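Local coordinates for protein putative dehydratase (Mesorhizobium loti, PDB 2POZ) that is of uncertain function but belongs to the mandelate racemase/muconate lactonizing group of the enolase superfamily and probably acts as a lyase, perhaps a dehydratase, at residues Val204-Gly209 against Cys228-Pro233; Leu251-Gly256 against Gln272-Ile277; Lys267-Gln272 against Tyr300-Ala305. One frame throughout, in Å; residues are numbered along the deposited sequence.

Interaction 1 (Val204-Gly209 against Cys228-Pro233); sequences VDLSGG and CFVEEP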
loop_
_atom_site.group_PDB
_atom_site.type_symbol
_atom_site.label_atom_id
_atom_site.label_comp_id
_atom_site.label_asym_id
_atom_site.label_seq_id
_atom_site.Cartn_x
_atom_site.Cartn_y
_atom_site.Cartn_z
ATOM N N VAL A 204 -19.112 -9.543 24.365
ATOM C CA VAL A 204 -20.255 -9.505 23.472
ATOM C C VAL A 204 -19.924 -10.198 22.150
ATOM O O VAL A 204 -19.054 -9.751 21.395
ATOM C CB VAL A 204 -20.692 -8.043 23.199
ATOM C CG1 VAL A 204 -21.715 -7.997 22.081
ATOM C CG2 VAL A 204 -21.288 -7.442 24.466
ATOM N N ASP A 205 -20.613 -11.301 21.886
ATOM C CA ASP A 205 -20.429 -12.054 20.649
ATOM C C ASP A 205 -21.508 -11.616 19.659
ATOM O O ASP A 205 -22.704 -11.727 19.948
ATOM C CB ASP A 205 -20.531 -13.560 20.933
ATOM C CG ASP A 205 -20.522 -14.409 19.659
ATOM O OD1 ASP A 205 -20.038 -13.939 18.606
ATOM O OD2 ASP A 205 -20.999 -15.558 19.722
ATOM N N LEU A 206 -21.084 -11.092 18.509
ATOM C CA LEU A 206 -22.025 -10.646 17.489
ATOM C C LEU A 206 -22.254 -11.738 16.443
ATOM O O LEU A 206 -23.161 -11.645 15.617
ATOM C CB LEU A 206 -21.526 -9.357 16.824
ATOM C CG LEU A 206 -21.336 -8.169 17.778
ATOM C CD1 LEU A 206 -21.020 -6.903 16.977
ATOM C CD2 LEU A 206 -22.597 -7.963 18.616
ATOM N N SER A 207 -21.420 -12.771 16.491
ATOM C CA SER A 207 -21.522 -13.912 15.583
ATOM C C SER A 207 -21.778 -13.495 14.137
ATOM O O SER A 207 -22.646 -14.055 13.475
ATOM C CB SER A 207 -22.649 -14.847 16.061
ATOM O OG SER A 207 -22.539 -16.146 15.499
ATOM N N GLY A 208 -21.023 -12.513 13.650
ATOM C CA GLY A 208 -21.198 -12.058 12.281
ATOM C C GLY A 208 -21.701 -10.628 12.172
ATOM O O GLY A 208 -21.391 -9.926 11.202
ATOM N N GLY A 209 -22.488 -10.205 13.160
ATOM C CA GLY A 209 -23.020 -8.854 13.181
ATOM C C GLY A 209 -23.993 -8.485 12.075
ATOM O O GLY A 209 -24.696 -9.327 11.519
ATOM N N CYS A 228 -15.396 -6.074 27.551
ATOM C CA CYS A 228 -14.058 -6.656 27.463
ATOM C C CYS A 228 -13.677 -6.765 25.976
ATOM O O CYS A 228 -12.636 -6.261 25.544
ATOM C CB CYS A 228 -14.052 -8.030 28.136
ATOM S SG CYS A 228 -12.425 -8.798 28.278
ATOM N N PHE A 229 -14.517 -7.436 25.198
ATOM C CA PHE A 229 -14.287 -7.540 23.762
ATOM C C PHE A 229 -15.555 -7.924 22.999
ATOM O O PHE A 229 -16.526 -8.417 23.584
ATOM C CB PHE A 229 -13.132 -8.520 23.445
ATOM C CG PHE A 229 -13.419 -9.970 23.760
ATOM C CD1 PHE A 229 -14.333 -10.703 23.002
ATOM C CD2 PHE A 229 -12.707 -10.627 24.763
ATOM C CE1 PHE A 229 -14.527 -12.064 23.233
ATOM C CE2 PHE A 229 -12.894 -11.995 25.002
ATOM C CZ PHE A 229 -13.805 -12.715 24.234
ATOM N N VAL A 230 -15.550 -7.648 21.699
ATOM C CA VAL A 230 -16.660 -7.991 20.829
ATOM C C VAL A 230 -16.117 -9.074 19.892
ATOM O O VAL A 230 -15.047 -8.913 19.299
ATOM C CB VAL A 230 -17.161 -6.761 20.011
ATOM C CG1 VAL A 230 -16.092 -6.290 19.034
ATOM C CG2 VAL A 230 -18.427 -7.121 19.262
ATOM N N GLU A 231 -16.848 -10.177 19.780
ATOM C CA GLU A 231 -16.446 -11.304 18.945
ATOM C C GLU A 231 -17.128 -11.308 17.577
ATOM O O GLU A 231 -18.336 -11.047 17.467
ATOM C CB GLU A 231 -16.751 -12.613 19.676
ATOM C CG GLU A 231 -16.304 -13.867 18.943
ATOM C CD GLU A 231 -16.654 -15.131 19.712
ATOM O OE1 GLU A 231 -16.652 -15.077 20.960
ATOM O OE2 GLU A 231 -16.919 -16.174 19.070
ATOM N N GLU A 232 -16.346 -11.617 16.543
ATOM C CA GLU A 232 -16.835 -11.662 15.168
ATOM C C GLU A 232 -17.805 -10.524 14.850
ATOM O O GLU A 232 -18.979 -10.766 14.582
ATOM C CB GLU A 232 -17.529 -13.002 14.890
ATOM C CG GLU A 232 -16.615 -14.218 14.916
ATOM C CD GLU A 232 -17.342 -15.486 14.494
ATOM O OE1 GLU A 232 -18.425 -15.762 15.055
ATOM O OE2 GLU A 232 -16.833 -16.205 13.606
ATOM N N PRO A 233 -17.326 -9.269 14.860
ATOM C CA PRO A 233 -18.211 -8.138 14.565
ATOM C C PRO A 233 -18.742 -8.175 13.132
ATOM O O PRO A 233 -19.727 -7.507 12.806
ATOM C CB PRO A 233 -17.325 -6.924 14.843
ATOM C CG PRO A 233 -15.964 -7.427 14.446
ATOM C CD PRO A 233 -15.937 -8.817 15.056
#
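Asp205 and Glu231 meet at the C-terminal ends of two neighbouring parallel strands of the enolase-superfamily (β/α)7β barrel, linked as a β-α-β unit through helix 212-222. Relatives carry the acidic ligands of a divalent metal at such strand ends, and the acidic cluster here, which Glu257 joins, is consistent with that role. The two carboxylates lie stacked, their planes 15° apart, with Asp205 OD1 3.9 Å from Glu231 OE2. Both first torsions set the carboxylate-bearing arm anti to the backbone N (chi1 173° for Asp205, -177° for Glu231), and both side chains leave the same face of the sheet. Glu231 OE1 finds a counter-charge in Lys157, and Glu232 OE1 in Arg258. Asp205 OD1 also shapes its own chain: Ser207 N donates to it from above the carboxylate plane at 2.8 Å, forming an Asx turn. An alanine at Asp205 would take away both the acceptor of Ser207 N and the flat group stacked on Glu231, and would probably leave the turn free to shift. Backbone bonds tie the strands together: Val204 N reaches Phe229 O, Glu231 N reaches Val204 O, and Leu206 N reaches Glu231 O at 2.9 Å. On the other face from the acids, Leu206 CG presses on Val230 CG2 at 3.4 Å, tighter than usual contact, while Leu206 CD1 extends to Pro233; helix 212-222 covers this leucine through Phe218 and Cys219. Beyond the strands the chain makes a type I' turn from Leu206 to Gly209. Gly208 N bonds to Glu232 O at 2.8 Å, in the carbonyl plane. At Gly209 a β-carbon would collide with Pro233 O, whereas the existing CA sits 3.6 Å from that oxygen in a CA-H...O contact.

Interaction 2 (Leu251-Gly256 against Gln272-Ile277); sequences LPIAVG and QACGII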
loop_
_atom_site.group_PDB
_atom_site.type_symbol
_atom_site.label_atom_id
_atom_site.label_comp_id
_atom_site.label_asym_id
_atom_site.label_seq_id
_atom_site.Cartn_x
_atom_site.Cartn_y
_atom_site.Cartn_z
ATOM N N LEU A 251 -13.837 -0.844 20.955
ATOM C CA LEU A 251 -13.778 -2.138 21.628
ATOM C C LEU A 251 -12.757 -3.093 21.018
ATOM O O LEU A 251 -12.562 -3.103 19.813
ATOM C CB LEU A 251 -15.147 -2.818 21.567
ATOM C CG LEU A 251 -16.370 -1.937 21.798
ATOM C CD1 LEU A 251 -17.639 -2.744 21.547
ATOM C CD2 LEU A 251 -16.335 -1.401 23.212
ATOM N N PRO A 252 -12.085 -3.897 21.855
ATOM C CA PRO A 252 -11.105 -4.855 21.335
ATOM C C PRO A 252 -11.904 -5.923 20.581
ATOM O O PRO A 252 -13.043 -6.233 20.950
ATOM C CB PRO A 252 -10.471 -5.423 22.605
ATOM C CG PRO A 252 -10.582 -4.295 23.571
ATOM C CD PRO A 252 -11.976 -3.786 23.319
ATOM N N ILE A 253 -11.317 -6.485 19.534
ATOM C CA ILE A 253 -12.005 -7.494 18.748
ATOM C C ILE A 253 -11.356 -8.857 18.891
ATOM O O ILE A 253 -10.140 -8.964 19.047
ATOM C CB ILE A 253 -12.007 -7.116 17.256
ATOM C CG1 ILE A 253 -12.751 -5.787 17.054
ATOM C CG2 ILE A 253 -12.656 -8.221 16.436
ATOM C CD1 ILE A 253 -12.685 -5.256 15.613
ATOM N N ALA A 254 -12.185 -9.895 18.838
ATOM C CA ALA A 254 -11.728 -11.275 18.911
ATOM C C ALA A 254 -12.433 -12.063 17.802
ATOM O O ALA A 254 -13.632 -11.881 17.569
ATOM C CB ALA A 254 -12.063 -11.875 20.281
ATOM N N VAL A 255 -11.682 -12.907 17.100
ATOM C CA VAL A 255 -12.241 -13.750 16.037
ATOM C C VAL A 255 -11.491 -15.072 16.075
ATOM O O VAL A 255 -10.516 -15.209 16.809
ATOM C CB VAL A 255 -12.055 -13.140 14.607
ATOM C CG1 VAL A 255 -12.740 -11.790 14.510
ATOM C CG2 VAL A 255 -10.565 -13.008 14.272
ATOM N N GLY A 256 -11.942 -16.047 15.292
ATOM C CA GLY A 256 -11.238 -17.316 15.263
ATOM C C GLY A 256 -12.081 -18.571 15.290
ATOM O O GLY A 256 -11.620 -19.629 14.855
ATOM N N GLN A 272 -3.830 -7.245 11.523
ATOM C CA GLN A 272 -3.492 -6.545 12.754
ATOM C C GLN A 272 -4.682 -5.694 13.176
ATOM O O GLN A 272 -4.550 -4.510 13.487
ATOM C CB GLN A 272 -2.256 -5.676 12.557
ATOM C CG GLN A 272 -1.034 -6.251 13.243
ATOM C CD GLN A 272 0.251 -5.572 12.827
ATOM O OE1 GLN A 272 1.302 -5.817 13.414
ATOM N NE2 GLN A 272 0.176 -4.717 11.805
ATOM N N ALA A 273 -5.851 -6.323 13.179
ATOM C CA ALA A 273 -7.087 -5.662 13.555
ATOM C C ALA A 273 -7.650 -6.273 14.835
ATOM O O ALA A 273 -8.444 -5.643 15.531
ATOM C CB ALA A 273 -8.100 -5.787 12.426
ATOM N N CYS A 274 -7.222 -7.497 15.141
ATOM C CA CYS A 274 -7.684 -8.230 16.321
ATOM C C CYS A 274 -6.637 -8.265 17.420
ATOM O O CYS A 274 -5.438 -8.238 17.152
ATOM C CB CYS A 274 -8.029 -9.681 15.937
ATOM S SG CYS A 274 -9.281 -9.808 14.641
ATOM N N GLY A 275 -7.100 -8.345 18.660
ATOM C CA GLY A 275 -6.188 -8.426 19.783
ATOM C C GLY A 275 -6.297 -9.806 20.411
ATOM O O GLY A 275 -5.485 -10.187 21.258
ATOM N N ILE A 276 -7.295 -10.569 19.970
ATOM C CA ILE A 276 -7.542 -11.905 20.508
ATOM C C ILE A 276 -8.016 -12.881 19.433
ATOM O O ILE A 276 -8.853 -12.530 18.602
ATOM C CB ILE A 276 -8.644 -11.847 21.599
ATOM C CG1 ILE A 276 -8.246 -10.860 22.694
ATOM C CG2 ILE A 276 -8.881 -13.229 22.199
ATOM C CD1 ILE A 276 -9.410 -10.382 23.521
ATOM N N ILE A 277 -7.478 -14.095 19.433
ATOM C CA ILE A 277 -7.938 -15.096 18.478
ATOM C C ILE A 277 -8.582 -16.209 19.292
ATOM O O ILE A 277 -8.178 -16.471 20.422
ATOM C CB ILE A 277 -6.806 -15.678 17.588
ATOM C CG1 ILE A 277 -5.735 -16.354 18.438
ATOM C CG2 ILE A 277 -6.218 -14.567 16.720
ATOM C CD1 ILE A 277 -4.783 -17.200 17.614
HETATM O O HOH W 1 -9.401 -4.983 17.864
#
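Ile253 O is shared by two consecutive amides of the opposing segment, Gly275 N and Ile276 N. The bond from Gly275 is the better of the two, 3.1 Å from N to Ile253 O and lying in the carbonyl plane; that from Ile276 is weak, with N 3.4 Å from Ile253 O and an N-H...O angle of 138°. One step on, Val255 N donates to Ile276 O at 3.2 Å, and this same oxygen receives a CA-H...O contact from Ala254. Side chains then divide between the faces. Ala254 CB meets Ile276 CB at 3.7 Å, one methyl set against a branched carbon. On the other face, Cys274 SG, anti to its own carbonyl carbon (chi1 -58°), comes to 3.5 Å from Val255 CG2 and also touches Val255 CG1 and, more loosely, Ile253 CG2. The thiol thus fills the angle between two branched side chains that flank Ala254 in sequence. The two strands, 253-255 and 276-277, are neighbours in the barrel sheet, and helix 261-269 carries the chain between them, a β-α-β crossover of the TIM-barrel kind. That helix lies over the thiol's face: Ile268 packs on both Val255 and Cys274, and Phe265 and Phe269 pack on Ile277. Helix 239-248 closes the flank, with Leu242 touching Ile253 and Cys274. Ala254 and Ile276 instead pack against Phe229, on the preceding strand. At the start of strand 253-255 a water bridges the segments, accepting from Ile253 N at 3.0 Å and donating to Ala273 O at 2.6 Å. Farther out, Pro252 and Ile276 pack on Asp213 of a neighbouring subunit.

Interaction 3 (Lys267-Gln272 against Tyr300-Ala305); sequences KIFELQ and YNMRVA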
loop_
_atom_site.group_PDB
_atom_site.type_symbol
_atom_site.label_atom_id
_atom_site.label_comp_id
_atom_site.label_asym_id
_atom_site.label_seq_id
_atom_site.Cartn_x
_atom_site.Cartn_y
_atom_site.Cartn_z
ATOM N N LYS A 267 -4.246 -14.836 7.433
ATOM C CA LYS A 267 -5.073 -13.745 6.910
ATOM C C LYS A 267 -5.501 -12.795 8.035
ATOM O O LYS A 267 -5.607 -11.588 7.833
ATOM C CB LYS A 267 -6.307 -14.311 6.186
ATOM C CG LYS A 267 -5.980 -14.971 4.825
ATOM C CD LYS A 267 -7.130 -15.837 4.279
ATOM C CE LYS A 267 -7.274 -17.155 5.079
ATOM N NZ LYS A 267 -8.221 -18.174 4.489
ATOM N N ILE A 268 -5.733 -13.342 9.223
ATOM C CA ILE A 268 -6.127 -12.527 10.364
ATOM C C ILE A 268 -4.926 -11.752 10.915
ATOM O O ILE A 268 -5.001 -10.545 11.144
ATOM C CB ILE A 268 -6.706 -13.395 11.501
ATOM C CG1 ILE A 268 -7.966 -14.127 11.019
ATOM C CG2 ILE A 268 -7.006 -12.521 12.728
ATOM C CD1 ILE A 268 -9.048 -13.218 10.456
ATOM N N PHE A 269 -3.819 -12.456 11.129
ATOM C CA PHE A 269 -2.614 -11.842 11.666
ATOM C C PHE A 269 -2.178 -10.625 10.867
ATOM O O PHE A 269 -1.920 -9.561 11.429
ATOM C CB PHE A 269 -1.481 -12.869 11.707
ATOM C CG PHE A 269 -1.752 -14.025 12.622
ATOM C CD1 PHE A 269 -1.175 -15.267 12.386
ATOM C CD2 PHE A 269 -2.583 -13.871 13.728
ATOM C CE1 PHE A 269 -1.425 -16.341 13.238
ATOM C CE2 PHE A 269 -2.835 -14.939 14.584
ATOM C CZ PHE A 269 -2.254 -16.176 14.339
ATOM N N GLU A 270 -2.116 -10.784 9.552
ATOM C CA GLU A 270 -1.684 -9.701 8.686
ATOM C C GLU A 270 -2.584 -8.473 8.704
ATOM O O GLU A 270 -2.175 -7.405 8.266
ATOM C CB GLU A 270 -1.512 -10.212 7.258
ATOM C CG GLU A 270 -0.481 -11.333 7.160
ATOM C CD GLU A 270 -0.024 -11.602 5.737
ATOM O OE1 GLU A 270 -0.879 -11.612 4.826
ATOM O OE2 GLU A 270 1.196 -11.814 5.537
ATOM N N LEU A 271 -3.805 -8.615 9.208
ATOM C CA LEU A 271 -4.712 -7.477 9.283
ATOM C C LEU A 271 -4.363 -6.611 10.484
ATOM O O LEU A 271 -4.577 -5.400 10.468
ATOM C CB LEU A 271 -6.162 -7.937 9.437
ATOM C CG LEU A 271 -6.793 -8.775 8.329
ATOM C CD1 LEU A 271 -8.186 -9.205 8.776
ATOM C CD2 LEU A 271 -6.852 -7.974 7.041
ATOM N N GLN A 272 -3.830 -7.245 11.523
ATOM C CA GLN A 272 -3.492 -6.545 12.754
ATOM C C GLN A 272 -4.682 -5.694 13.176
ATOM O O GLN A 272 -4.550 -4.510 13.487
ATOM C CB GLN A 272 -2.256 -5.676 12.557
ATOM C CG GLN A 272 -1.034 -6.251 13.243
ATOM C CD GLN A 272 0.251 -5.572 12.827
ATOM O OE1 GLN A 272 1.302 -5.817 13.414
ATOM N NE2 GLN A 272 0.176 -4.717 11.805
ATOM N N TYR A 300 2.388 -11.442 16.801
ATOM C CA TYR A 300 1.536 -10.318 16.437
ATOM C C TYR A 300 0.933 -9.625 17.647
ATOM O O TYR A 300 -0.066 -8.916 17.534
ATOM C CB TYR A 300 0.432 -10.766 15.475
ATOM C CG TYR A 300 0.960 -11.062 14.089
ATOM C CD1 TYR A 300 1.515 -12.303 13.778
ATOM C CD2 TYR A 300 0.954 -10.077 13.106
ATOM C CE1 TYR A 300 2.053 -12.553 12.516
ATOM C CE2 TYR A 300 1.488 -10.312 11.851
ATOM C CZ TYR A 300 2.038 -11.551 11.558
ATOM O OH TYR A 300 2.574 -11.767 10.306
ATOM N N ASN A 301 1.550 -9.842 18.806
ATOM C CA ASN A 301 1.117 -9.209 20.040
ATOM C C ASN A 301 -0.328 -9.560 20.417
ATOM O O ASN A 301 -1.051 -8.744 20.998
ATOM C CB ASN A 301 1.280 -7.689 19.897
ATOM C CG ASN A 301 1.752 -7.036 21.170
ATOM O OD1 ASN A 301 2.668 -7.529 21.824
ATOM N ND2 ASN A 301 1.138 -5.907 21.526
HETATM N N MSE A 302 -0.732 -10.786 20.101
HETATM C CA MSE A 302 -2.084 -11.251 20.391
HETATM C C MSE A 302 -2.156 -12.307 21.485
HETATM O O MSE A 302 -1.198 -13.040 21.712
HETATM C CB MSE A 302 -2.702 -11.839 19.131
HETATM C CG MSE A 302 -3.482 -10.868 18.297
HETATM SE SE MSE A 302 -3.841 -11.660 16.578
HETATM C CE MSE A 302 -3.537 -10.081 15.470
ATOM N N ARG A 303 -3.301 -12.384 22.158
ATOM C CA ARG A 303 -3.498 -13.397 23.192
ATOM C C ARG A 303 -4.556 -14.385 22.703
ATOM O O ARG A 303 -5.198 -14.158 21.672
ATOM C CB ARG A 303 -3.895 -12.756 24.522
ATOM C CG ARG A 303 -4.946 -11.691 24.407
ATOM C CD ARG A 303 -5.224 -11.064 25.767
ATOM N NE ARG A 303 -6.120 -9.924 25.627
ATOM C CZ ARG A 303 -6.848 -9.414 26.613
ATOM N NH1 ARG A 303 -6.795 -9.938 27.828
ATOM N NH2 ARG A 303 -7.638 -8.380 26.376
ATOM N N VAL A 304 -4.747 -15.477 23.434
ATOM C CA VAL A 304 -5.668 -16.517 22.991
ATOM C C VAL A 304 -6.767 -16.940 23.968
ATOM O O VAL A 304 -6.505 -17.227 25.132
ATOM C CB VAL A 304 -4.854 -17.780 22.586
ATOM C CG1 VAL A 304 -5.750 -18.809 21.929
ATOM C CG2 VAL A 304 -3.714 -17.379 21.642
ATOM N N ALA A 305 -7.998 -16.968 23.467
ATOM C CA ALA A 305 -9.164 -17.404 24.236
ATOM C C ALA A 305 -9.775 -18.535 23.399
ATOM O O ALA A 305 -10.718 -18.315 22.633
ATOM C CB ALA A 305 -10.148 -16.269 24.385
#
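Phe269 O accepts a hydrogen bond from Gln272 N, 3.0 Å away, closing a type I turn, and the same oxygen lies 3.4 Å from Tyr300 CD2. The turn lies at the C-terminal end of helix 261-269, one of the outer helices of the barrel, and Gln272, with positive phi, is the first residue to leave helical backbone angles. Opposite it, the approach to strand 303-304 begins with another helix end, a Schellman motif in which Asn301 is the C-prime residue of helix 287-298; the contact therefore joins two adjacent helix termini on the outside of the barrel. Its chemistry is apolar. Phe269 CB stands 3.5 Å from the centroid of the Tyr300 ring and only 7° off its normal, a CH-pi contact over the middle of the face. Beyond that carbon the phenyl ring runs on nearly parallel to the phenol, planes 15° apart, but slid aside, so that the rings barely overlap and it is CB, not the ring, that covers Tyr300. At the far end of the ring, Tyr300 OH bonds to Glu270 OE2 of a neighbouring subunit, an exchange that is reciprocal because Glu270 OE2 here bonds to Tyr300 OH of that subunit. Gln272 OE1 adds a bond to Arg266 of the same neighbour. Ile277 of the neighbouring strand packs on Met302. The latter, present as selenomethionine, approaches the edge of the Phe269 ring near its plane, a Met-aromatic contact in which SE lies 3.8 Å from Phe269 CD2.

Overall arrangement
All three contacts belong to the barrel domain, and their chemistry changes from the strand ends to the outer helices. Interactions 1 and 2 each pair adjacent parallel strands and are joined in one sheet: Val230 N approaches Pro252 O and Glu232 N approaches Ala254 O, probable hydrogen bonds. Interaction 1 gathers acidic side chains at the strand tips, whereas interaction 2 is apolar apart from its backbone bonds and water. Interaction 3 shares Gln272 with interaction 2 and continues the sheet through Ile277 and Arg303, yet relies on aromatic packing without a hydrogen bond between its segments. All three are largely buried and touch other subunits of the octamer, but in interaction 3 the polar ends of Glu270, Gln272 and Tyr300 find partners there.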